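Local coordinates for protein FAM179B (PDB 5DN7), which binds microtubules and promotes their polymerization through its TOG domains, of which this chain is the second, and takes part in building primary cilia and setting their length, at residues G236-N239 / A240-R244; V158-E161 / V162-C166; I167-L170 / L171-S175; L148-L151 / K152-H155. All blocks are in the same frame, centred on the assembly; numbering follows the deposited sequence.

Overall arrangement
All four contacts are local, each within one continuous stretch of the TOG domain. Contacts 4, 2 and 3 follow one another through a single predicted HEAT repeat: the turn after helix 140-148, the first half of helix 156-172, and that helix's C-terminal end. Contact 2 is the buried one and pairs regular helical bonding with a carboxylate-amide hydrogen bond. Contact 3, partly buried, adds a hydroxyl, a shared carbonyl and a water to the helical bonds. Contact 4 lies at the surface, where a lysine and an imidazole serve the backbone; it touches contact 2 through Arg-159 and Val-162. Contact 1, on helix 237-246, is also at the surface, about 20 Å from contact 2 between centres.

Contact 1 of 4, residues G236-N239 / A240-R244; sequences GVMN and AVQAR
Gln-242 lies back over the carbonyl of Met-238, one turn earlier in the first turns of helix 237-246. Its CB is 3.5 Å from Met-238 O and its CG, set opposite the carbonyl carbon (chi1 -68°), comes closer still, 3.3 Å from Met-238 O. Beyond CG the chain runs extended: CD meets the Met-238 methyl, CE, at 4.2 Å, and OE1 ends 4.0 Å from Met-238 CG. The thioether chain, bent at chi2, thus passes obliquely across the amide, touching it by van der Waals contact. In the backbone, Gln-242 N donates to Met-238 O at 2.9 Å, one of four successive i to i+4 bonds that begin with Ala-240 N to Gly-236 O. An alanine in place of Gln-242 would keep this backbone bond but would probably open a gap beside the Met-238 side chain, where the amide now lies. Glu-229 accepts a hydrogen bond from Val-237 N at the start of the helix. On the inner side, Val-237 CG1 meets Val-241 CG2 at 4.2 Å. Both valines and Met-238 face helix 219-226, where each touches Val-225, and Val-241 also reaches Leu-203 of helix 196-213.

Contact 2 of 4, residues V158-E161 / V162-C166; sequences VREE and VVNIC
Glu-161 and Asn-164 are joined side chain to side chain on helix 156-172, in a predicted HEAT repeat of the TOG solenoid. Asn-164 ND2 donates to Glu-161 OE2 at 2.9 Å in a nearly straight bond, 166° at the hydrogen; the oxygen lies in the amide plane and is met almost end-on to its C-O bond. The carboxylate plane is turned 69° from the amide. The bend at chi2 (-58°) carries the Glu-161 carboxylate along the helix toward Asn-164. Glu-161 OE1 bonds to Tyr-127 and Asn-164 OD1 to Tyr-261, so both ends of this buried polar pair have partners outside the helix. A leucine in place of Asn-164 would probably leave Glu-161 OE2 without its donor and the Tyr-261 hydroxyl without this partner. The tight part is the helix itself and its apolar flanks: i to i+4 backbone bonds such as Ile-165 N to Glu-161 O, 2.9 Å, run through it, and Val-158 CG1 meets Val-162 CG2 at 4.3 Å. Val-162 also lies against Leu-148, and Val-163 against Ala-201. The more open part holds Glu-160 and Arg-159, both partly exposed. Arg-159 extends to a salt bridge with Asp-193, while Glu-160 lies alongside Asn-164, pointing the same way. There the nearer carboxylate oxygen, Glu-160 OE2, remains 4.1 Å from Asn-164 ND2.

Contact 3 of 4, residues I167-L170 / L171-S175; sequences ICSL and LTYPS
The C-terminal end of helix 156-172, second helix of a predicted HEAT repeat, is where Thr-172 and Tyr-173 fold back on Cys-168 and Ser-169. Thr-172 OG1, set opposite its own carbonyl carbon (chi1 -58°), swings back along the helix and donates to Cys-168 O at 2.7 Å, from above the carbonyl plane, 40° out of it. Ser-169 O takes two backbone donors from different directions. Thr-172 N sits high over that carbonyl plane, 70° out of it, whereas Tyr-173 N arrives almost in line with the C=O bond, 3.1 Å from Ser-169 O. Ser-169 O thus takes an i+3 and an i+4 donor together, in a weakly bonded last part of the helix. The same carbonyl, Ser-169 O, lies at the edge of the tyrosine ring, 3.5 Å from Tyr-173 CD2, and Thr-172 CG2 rests over one ring face near the rim. A water bridges the chain, giving one hydrogen to Leu-170 O at 2.8 Å and the other to Tyr-173 O at 2.7 Å. Ile-167 and Leu-171 lie side by side, Ile-167 CG2 3.8 Å from Leu-171 CD1. Around this end, Cys-168 and Ser-169 pack on helix 121-138, Leu-170 on helix 196-213, and Leu-171 and Thr-172 on Leu-253 of the short strand 252-253.

Contact 4 of 4, residues L148-L151 / K152-H155; sequences LENL and KHKH
Lys-152 curls back over the turn and donates through NZ to Glu-149 O at 2.8 Å, in the carbonyl plane and on a lone pair. Its CG stands between the backbone N and the carbonyl carbon (chi1 68°), which puts CG 3.3 Å from Glu-149 O; bends at chi3 and chi4 then turn NZ back onto the same oxygen. The Glu-149 carboxylate stays apart, its OE1 4.9 Å from Lys-152 NZ, so any attraction between the two charges is probably at longer range. Alongside, His-153 N donates to Asn-150 O at 3.2 Å from well above the carbonyl plane, and His-153 CB presses on the same oxygen. This is the turn between the two helices of a predicted HEAT repeat, 140-148 and 156-172, where the chain reverses direction. The His-153 ring, with CG opposite its backbone N (chi1 -163°), presents ND1 to the N-H of His-155; the donor lies near the ring plane, 2.9 Å from His-153 ND1 to His-155 N. His-155 in turn is the N-cap of helix 156-172, its ND1 accepting from Arg-157 N. Further out, Asn-150 ND2 bonds back to Leu-147 O, and Arg-159 NH1 reaches His-153 O, while Leu-151 packs on Val-162.

Contact 1 of 4, residues G236-N239 / A240-R244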
loop_
_atom_site.group_PDB
_atom_site.type_symbol
_atom_site.label_atom_id
_atom_site.label_comp_id
_atom_site.label_asym_id
_atom_site.label_seq_id
_atom_site.Cartn_x
_atom_site.Cartn_y
_atom_site.Cartn_z
ATOM N N GLY A 236 11.145 27.442 -2.419
ATOM C CA GLY A 236 11.918 26.209 -2.366
ATOM C C GLY A 236 11.049 25.035 -2.780
ATOM O O GLY A 236 11.232 24.459 -3.858
ATOM N N VAL A 237 10.094 24.684 -1.926
ATOM C CA VAL A 237 9.130 23.637 -2.242
ATOM C C VAL A 237 8.176 24.160 -3.281
ATOM O O VAL A 237 7.771 23.445 -4.180
ATOM C CB VAL A 237 8.354 23.186 -0.991
ATOM C CG1 VAL A 237 7.120 22.385 -1.363
ATOM C CG2 VAL A 237 9.262 22.383 -0.105
ATOM N N MET A 238 7.820 25.430 -3.152
ATOM C CA MET A 238 7.003 26.100 -4.137
ATOM C C MET A 238 7.666 26.042 -5.516
ATOM O O MET A 238 7.029 25.688 -6.521
ATOM C CB MET A 238 6.769 27.547 -3.711
ATOM C CG MET A 238 5.623 28.220 -4.406
ATOM S SD MET A 238 4.169 27.160 -4.485
ATOM C CE MET A 238 3.003 28.299 -5.227
ATOM N N ASN A 239 8.957 26.363 -5.547
ATOM C CA ASN A 239 9.714 26.367 -6.798
ATOM C C ASN A 239 9.792 24.983 -7.450
ATOM O O ASN A 239 9.561 24.849 -8.640
ATOM C CB ASN A 239 11.136 26.919 -6.580
ATOM C CG ASN A 239 11.161 28.436 -6.434
ATOM O OD1 ASN A 239 12.077 28.996 -5.823
ATOM N ND2 ASN A 239 10.145 29.109 -6.986
ATOM N N ALA A 240 10.131 23.969 -6.667
ATOM C CA ALA A 240 10.161 22.598 -7.141
ATOM C C ALA A 240 8.776 22.120 -7.610
ATOM O O ALA A 240 8.665 21.473 -8.638
ATOM C CB ALA A 240 10.703 21.681 -6.057
ATOM N N VAL A 241 7.721 22.439 -6.869
ATOM C CA VAL A 241 6.376 22.036 -7.276
ATOM C C VAL A 241 6.021 22.663 -8.612
ATOM O O VAL A 241 5.520 21.992 -9.501
ATOM C CB VAL A 241 5.297 22.413 -6.225
ATOM C CG1 VAL A 241 3.920 22.387 -6.845
ATOM C CG2 VAL A 241 5.352 21.458 -5.028
ATOM N N GLN A 242 6.270 23.942 -8.764
ATOM C CA GLN A 242 5.979 24.629 -10.000
ATOM C C GLN A 242 6.809 24.099 -11.159
ATOM O O GLN A 242 6.311 23.897 -12.212
ATOM C CB GLN A 242 6.113 26.130 -9.844
ATOM C CG GLN A 242 5.052 26.717 -8.938
ATOM C CD GLN A 242 5.075 28.202 -8.875
ATOM O OE1 GLN A 242 6.013 28.806 -8.386
ATOM N NE2 GLN A 242 4.036 28.803 -9.370
ATOM N N ALA A 243 8.075 23.840 -10.896
ATOM C CA ALA A 243 8.957 23.269 -11.908
ATOM C C ALA A 243 8.400 21.930 -12.364
ATOM O O ALA A 243 8.263 21.700 -13.552
ATOM C CB ALA A 243 10.352 23.117 -11.371
ATOM N N ARG A 244 8.046 21.063 -11.417
ATOM C CA ARG A 244 7.460 19.767 -11.756
ATOM C C ARG A 244 6.151 19.891 -12.548
ATOM O O ARG A 244 5.951 19.186 -13.530
ATOM C CB ARG A 244 7.210 18.932 -10.497
ATOM C CG ARG A 244 6.610 17.546 -10.789
ATOM C CD ARG A 244 7.518 16.751 -11.749
ATOM N NE ARG A 244 6.956 15.460 -12.147
ATOM C CZ ARG A 244 6.185 15.283 -13.208
ATOM N NH1 ARG A 244 5.864 16.326 -13.960
ATOM N NH2 ARG A 244 5.720 14.074 -13.506
#

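Contact 2 of 4, residues V158-E161 / V162-C166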
loop_
_atom_site.group_PDB
_atom_site.type_symbol
_atom_site.label_atom_id
_atom_site.label_comp_id
_atom_site.label_asym_id
_atom_site.label_seq_id
_atom_site.Cartn_x
_atom_site.Cartn_y
_atom_site.Cartn_z
ATOM N N VAL A 158 8.947 3.211 4.152
ATOM C CA VAL A 158 7.514 3.137 4.406
ATOM C C VAL A 158 6.848 4.394 3.869
ATOM O O VAL A 158 5.870 4.305 3.143
ATOM C CB VAL A 158 7.197 2.977 5.915
ATOM C CG1 VAL A 158 5.710 3.226 6.190
ATOM C CG2 VAL A 158 7.611 1.596 6.380
ATOM N N ARG A 159 7.400 5.556 4.212
ATOM C CA ARG A 159 6.842 6.830 3.757
ATOM C C ARG A 159 6.840 6.919 2.221
ATOM O O ARG A 159 5.826 7.289 1.588
ATOM C CB ARG A 159 7.624 7.999 4.385
ATOM C CG ARG A 159 7.660 7.933 5.940
ATOM C CD ARG A 159 7.945 9.268 6.594
ATOM N NE ARG A 159 9.230 9.844 6.201
ATOM C CZ ARG A 159 10.411 9.487 6.720
ATOM N NH1 ARG A 159 10.483 8.535 7.649
ATOM N NH2 ARG A 159 11.527 10.086 6.303
ATOM N N GLU A 160 7.990 6.576 1.640
ATOM C CA GLU A 160 8.166 6.573 0.193
ATOM C C GLU A 160 7.094 5.729 -0.515
ATOM O O GLU A 160 6.445 6.197 -1.436
ATOM C CB GLU A 160 9.552 6.054 -0.173
ATOM C CG GLU A 160 9.960 6.377 -1.607
ATOM C CD GLU A 160 11.169 5.555 -2.111
ATOM O OE1 GLU A 160 12.021 5.110 -1.298
ATOM O OE2 GLU A 160 11.264 5.369 -3.346
ATOM N N GLU A 161 6.927 4.492 -0.052
ATOM C CA GLU A 161 5.947 3.572 -0.607
ATOM C C GLU A 161 4.497 3.962 -0.344
ATOM O O GLU A 161 3.637 3.657 -1.154
ATOM C CB GLU A 161 6.197 2.174 -0.063
ATOM C CG GLU A 161 7.409 1.531 -0.711
ATOM C CD GLU A 161 7.256 1.439 -2.228
ATOM O OE1 GLU A 161 6.657 0.454 -2.712
ATOM O OE2 GLU A 161 7.738 2.349 -2.938
ATOM N N VAL A 162 4.218 4.616 0.787
ATOM C CA VAL A 162 2.901 5.200 1.005
ATOM C C VAL A 162 2.596 6.173 -0.130
ATOM O O VAL A 162 1.520 6.112 -0.769
ATOM C CB VAL A 162 2.811 5.943 2.360
ATOM C CG1 VAL A 162 1.564 6.830 2.390
ATOM C CG2 VAL A 162 2.791 4.951 3.511
ATOM N N VAL A 163 3.555 7.062 -0.395
ATOM C CA VAL A 163 3.333 8.014 -1.476
ATOM C C VAL A 163 3.169 7.291 -2.841
ATOM O O VAL A 163 2.280 7.625 -3.632
ATOM C CB VAL A 163 4.473 9.047 -1.579
ATOM C CG1 VAL A 163 4.136 10.102 -2.644
ATOM C CG2 VAL A 163 4.704 9.697 -0.252
ATOM N N ASN A 164 3.988 6.277 -3.098
ATOM C CA ASN A 164 3.871 5.593 -4.390
ATOM C C ASN A 164 2.542 4.855 -4.550
ATOM O O ASN A 164 1.996 4.773 -5.650
ATOM C CB ASN A 164 5.022 4.604 -4.607
ATOM C CG ASN A 164 6.333 5.288 -5.008
ATOM O OD1 ASN A 164 6.346 6.315 -5.697
ATOM N ND2 ASN A 164 7.447 4.705 -4.578
ATOM N N ILE A 165 2.032 4.306 -3.455
ATOM C CA ILE A 165 0.748 3.608 -3.490
ATOM C C ILE A 165 -0.381 4.619 -3.730
ATOM O O ILE A 165 -1.366 4.312 -4.418
ATOM C CB ILE A 165 0.522 2.800 -2.184
ATOM C CG1 ILE A 165 1.463 1.593 -2.154
ATOM C CG2 ILE A 165 -0.912 2.309 -2.055
ATOM C CD1 ILE A 165 1.578 0.946 -0.736
ATOM N N CYS A 166 -0.232 5.824 -3.168
ATOM C CA CYS A 166 -1.148 6.906 -3.517
ATOM C C CYS A 166 -1.113 7.208 -5.032
ATOM O O CYS A 166 -2.178 7.320 -5.681
ATOM C CB CYS A 166 -0.830 8.169 -2.703
ATOM S SG CYS A 166 -1.243 7.993 -0.949
#

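Contact 3 of 4, residues I167-L170 / L171-S175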
loop_
_atom_site.group_PDB
_atom_site.type_symbol
_atom_site.label_atom_id
_atom_site.label_comp_id
_atom_site.label_asym_id
_atom_site.label_seq_id
_atom_site.Cartn_x
_atom_site.Cartn_y
_atom_site.Cartn_z
ATOM N N ILE A 167 0.091 7.318 -5.599
ATOM C CA ILE A 167 0.225 7.573 -7.042
ATOM C C ILE A 167 -0.476 6.493 -7.861
ATOM O O ILE A 167 -1.243 6.767 -8.798
ATOM C CB ILE A 167 1.694 7.629 -7.486
ATOM C CG1 ILE A 167 2.412 8.792 -6.819
ATOM C CG2 ILE A 167 1.805 7.719 -9.041
ATOM C CD1 ILE A 167 3.929 8.721 -6.954
ATOM N N CYS A 168 -0.213 5.256 -7.474
ATOM C CA CYS A 168 -0.807 4.111 -8.120
ATOM C C CYS A 168 -2.353 4.199 -8.108
ATOM O O CYS A 168 -3.034 4.014 -9.136
ATOM C CB CYS A 168 -0.302 2.854 -7.422
ATOM S SG CYS A 168 -0.994 1.315 -8.033
ATOM N N SER A 169 -2.877 4.503 -6.928
ATOM C CA SER A 169 -4.301 4.704 -6.713
ATOM C C SER A 169 -4.894 5.777 -7.646
ATOM O O SER A 169 -5.923 5.558 -8.287
ATOM C CB SER A 169 -4.538 5.090 -5.243
ATOM O OG SER A 169 -5.852 4.790 -4.835
ATOM N N LEU A 170 -4.230 6.922 -7.731
ATOM C CA LEU A 170 -4.740 8.040 -8.496
ATOM C C LEU A 170 -4.630 7.775 -9.998
ATOM O O LEU A 170 -5.338 8.393 -10.786
ATOM C CB LEU A 170 -3.987 9.321 -8.154
ATOM C CG LEU A 170 -4.246 9.952 -6.788
ATOM C CD1 LEU A 170 -2.994 10.720 -6.330
ATOM C CD2 LEU A 170 -5.470 10.877 -6.893
ATOM N N LEU A 171 -3.733 6.872 -10.384
ATOM C CA LEU A 171 -3.643 6.474 -11.786
ATOM C C LEU A 171 -4.578 5.293 -12.129
ATOM O O LEU A 171 -4.753 4.959 -13.291
ATOM C CB LEU A 171 -2.192 6.103 -12.152
ATOM C CG LEU A 171 -1.106 7.182 -12.221
ATOM C CD1 LEU A 171 0.285 6.566 -12.363
ATOM C CD2 LEU A 171 -1.380 8.128 -13.377
ATOM N N THR A 172 -5.143 4.643 -11.124
ATOM C CA THR A 172 -6.012 3.501 -11.374
ATOM C C THR A 172 -7.517 3.873 -11.346
ATOM O O THR A 172 -8.336 3.241 -12.015
ATOM C CB THR A 172 -5.738 2.390 -10.340
ATOM O OG1 THR A 172 -4.360 2.028 -10.421
ATOM C CG2 THR A 172 -6.614 1.163 -10.568
ATOM N N TYR A 173 -7.851 4.913 -10.589
ATOM C CA TYR A 173 -9.231 5.287 -10.316
ATOM C C TYR A 173 -9.521 6.700 -10.796
ATOM O O TYR A 173 -8.644 7.556 -10.749
ATOM C CB TYR A 173 -9.520 5.150 -8.816
ATOM C CG TYR A 173 -9.499 3.713 -8.377
ATOM C CD1 TYR A 173 -10.593 2.898 -8.611
ATOM C CD2 TYR A 173 -8.373 3.148 -7.766
ATOM C CE1 TYR A 173 -10.591 1.572 -8.238
ATOM C CE2 TYR A 173 -8.355 1.804 -7.400
ATOM C CZ TYR A 173 -9.481 1.027 -7.638
ATOM O OH TYR A 173 -9.526 -0.306 -7.285
ATOM N N PRO A 174 -10.765 6.955 -11.254
ATOM C CA PRO A 174 -11.141 8.299 -11.721
ATOM C C PRO A 174 -11.081 9.368 -10.613
ATOM O O PRO A 174 -11.165 9.038 -9.438
ATOM C CB PRO A 174 -12.592 8.113 -12.216
ATOM C CG PRO A 174 -13.098 6.908 -11.496
ATOM C CD PRO A 174 -11.905 6.013 -11.269
ATOM N N SER A 175 -10.955 10.629 -11.009
ATOM C CA SER A 175 -10.839 11.755 -10.086
ATOM C C SER A 175 -11.931 11.823 -9.018
ATOM O O SER A 175 -11.669 12.214 -7.873
ATOM C CB SER A 175 -10.853 13.067 -10.869
ATOM O OG SER A 175 -9.609 13.287 -11.502
HETATM O O HOH W 1 -7.598 9.968 -10.328
#

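Contact 4 of 4, residues L148-L151 / K152-H155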
loop_
_atom_site.group_PDB
_atom_site.type_symbol
_atom_site.label_atom_id
_atom_site.label_comp_id
_atom_site.label_asym_id
_atom_site.label_seq_id
_atom_site.Cartn_x
_atom_site.Cartn_y
_atom_site.Cartn_z
ATOM N N LEU A 148 -2.281 6.692 4.754
ATOM C CA LEU A 148 -1.560 7.953 4.815
ATOM C C LEU A 148 -1.266 8.346 6.240
ATOM O O LEU A 148 -0.342 9.127 6.473
ATOM C CB LEU A 148 -2.339 9.078 4.123
ATOM C CG LEU A 148 -2.034 9.148 2.622
ATOM C CD1 LEU A 148 -3.047 10.027 1.863
ATOM C CD2 LEU A 148 -0.664 9.679 2.430
ATOM N N GLU A 149 -1.926 7.781 7.220
ATOM C CA GLU A 149 -1.494 7.963 8.583
ATOM C C GLU A 149 -0.046 7.494 8.786
ATOM O O GLU A 149 0.613 7.950 9.670
ATOM C CB GLU A 149 -2.466 7.326 9.569
ATOM C CG GLU A 149 -3.689 8.197 9.829
ATOM C CD GLU A 149 -4.806 7.536 10.623
ATOM O OE1 GLU A 149 -4.577 7.074 11.749
ATOM O OE2 GLU A 149 -5.946 7.505 10.141
ATOM N N ASN A 150 0.454 6.645 7.894
ATOM C CA ASN A 150 1.800 6.108 8.044
ATOM C C ASN A 150 2.858 6.982 7.419
ATOM O O ASN A 150 4.005 6.571 7.291
ATOM C CB ASN A 150 1.896 4.715 7.453
ATOM C CG ASN A 150 1.088 3.725 8.230
ATOM O OD1 ASN A 150 1.585 3.140 9.189
ATOM N ND2 ASN A 150 -0.180 3.534 7.835
ATOM N N LEU A 151 2.482 8.195 7.043
ATOM C CA LEU A 151 3.491 9.198 6.717
ATOM C C LEU A 151 4.275 9.660 7.943
ATOM O O LEU A 151 5.267 10.366 7.806
ATOM C CB LEU A 151 2.856 10.406 6.046
ATOM C CG LEU A 151 2.633 10.252 4.542
ATOM C CD1 LEU A 151 2.223 11.610 3.961
ATOM C CD2 LEU A 151 3.870 9.681 3.823
ATOM N N LYS A 152 3.821 9.293 9.139
ATOM C CA LYS A 152 4.582 9.619 10.340
ATOM C C LYS A 152 5.452 8.432 10.768
ATOM O O LYS A 152 6.054 8.451 11.829
ATOM C CB LYS A 152 3.651 10.057 11.480
ATOM C CG LYS A 152 2.745 8.967 12.045
ATOM C CD LYS A 152 1.961 9.471 13.269
ATOM C CE LYS A 152 0.644 10.151 12.892
ATOM N NZ LYS A 152 -0.196 9.332 11.947
ATOM N N HIS A 153 5.544 7.410 9.937
ATOM C CA HIS A 153 6.363 6.244 10.218
ATOM C C HIS A 153 7.844 6.549 10.220
ATOM O O HIS A 153 8.306 7.311 9.415
ATOM C CB HIS A 153 6.047 5.127 9.266
ATOM C CG HIS A 153 6.526 3.793 9.701
ATOM N ND1 HIS A 153 7.781 3.439 9.642
ATOM C CD2 HIS A 153 5.844 2.709 10.179
ATOM C CE1 HIS A 153 7.900 2.215 10.082
ATOM N NE2 HIS A 153 6.711 1.772 10.410
ATOM N N LYS A 154 8.588 5.978 11.142
ATOM C CA LYS A 154 10.017 6.311 11.237
ATOM C C LYS A 154 10.904 5.713 10.122
ATOM O O LYS A 154 12.036 6.162 9.927
ATOM C CB LYS A 154 10.581 5.898 12.599
ATOM C CG LYS A 154 10.768 4.410 12.814
ATOM C CD LYS A 154 11.546 4.217 14.104
ATOM C CE LYS A 154 11.785 2.765 14.434
ATOM N NZ LYS A 154 12.426 2.666 15.777
ATOM N N HIS A 155 10.423 4.710 9.400
ATOM C CA HIS A 155 11.215 4.172 8.283
ATOM C C HIS A 155 10.886 4.934 6.993
ATOM O O HIS A 155 9.738 4.947 6.552
ATOM C CB HIS A 155 10.969 2.675 8.103
ATOM C CG HIS A 155 12.082 1.961 7.393
ATOM N ND1 HIS A 155 12.522 2.324 6.132
ATOM C CD2 HIS A 155 12.846 0.901 7.759
ATOM C CE1 HIS A 155 13.505 1.528 5.763
ATOM N NE2 HIS A 155 13.716 0.647 6.729
#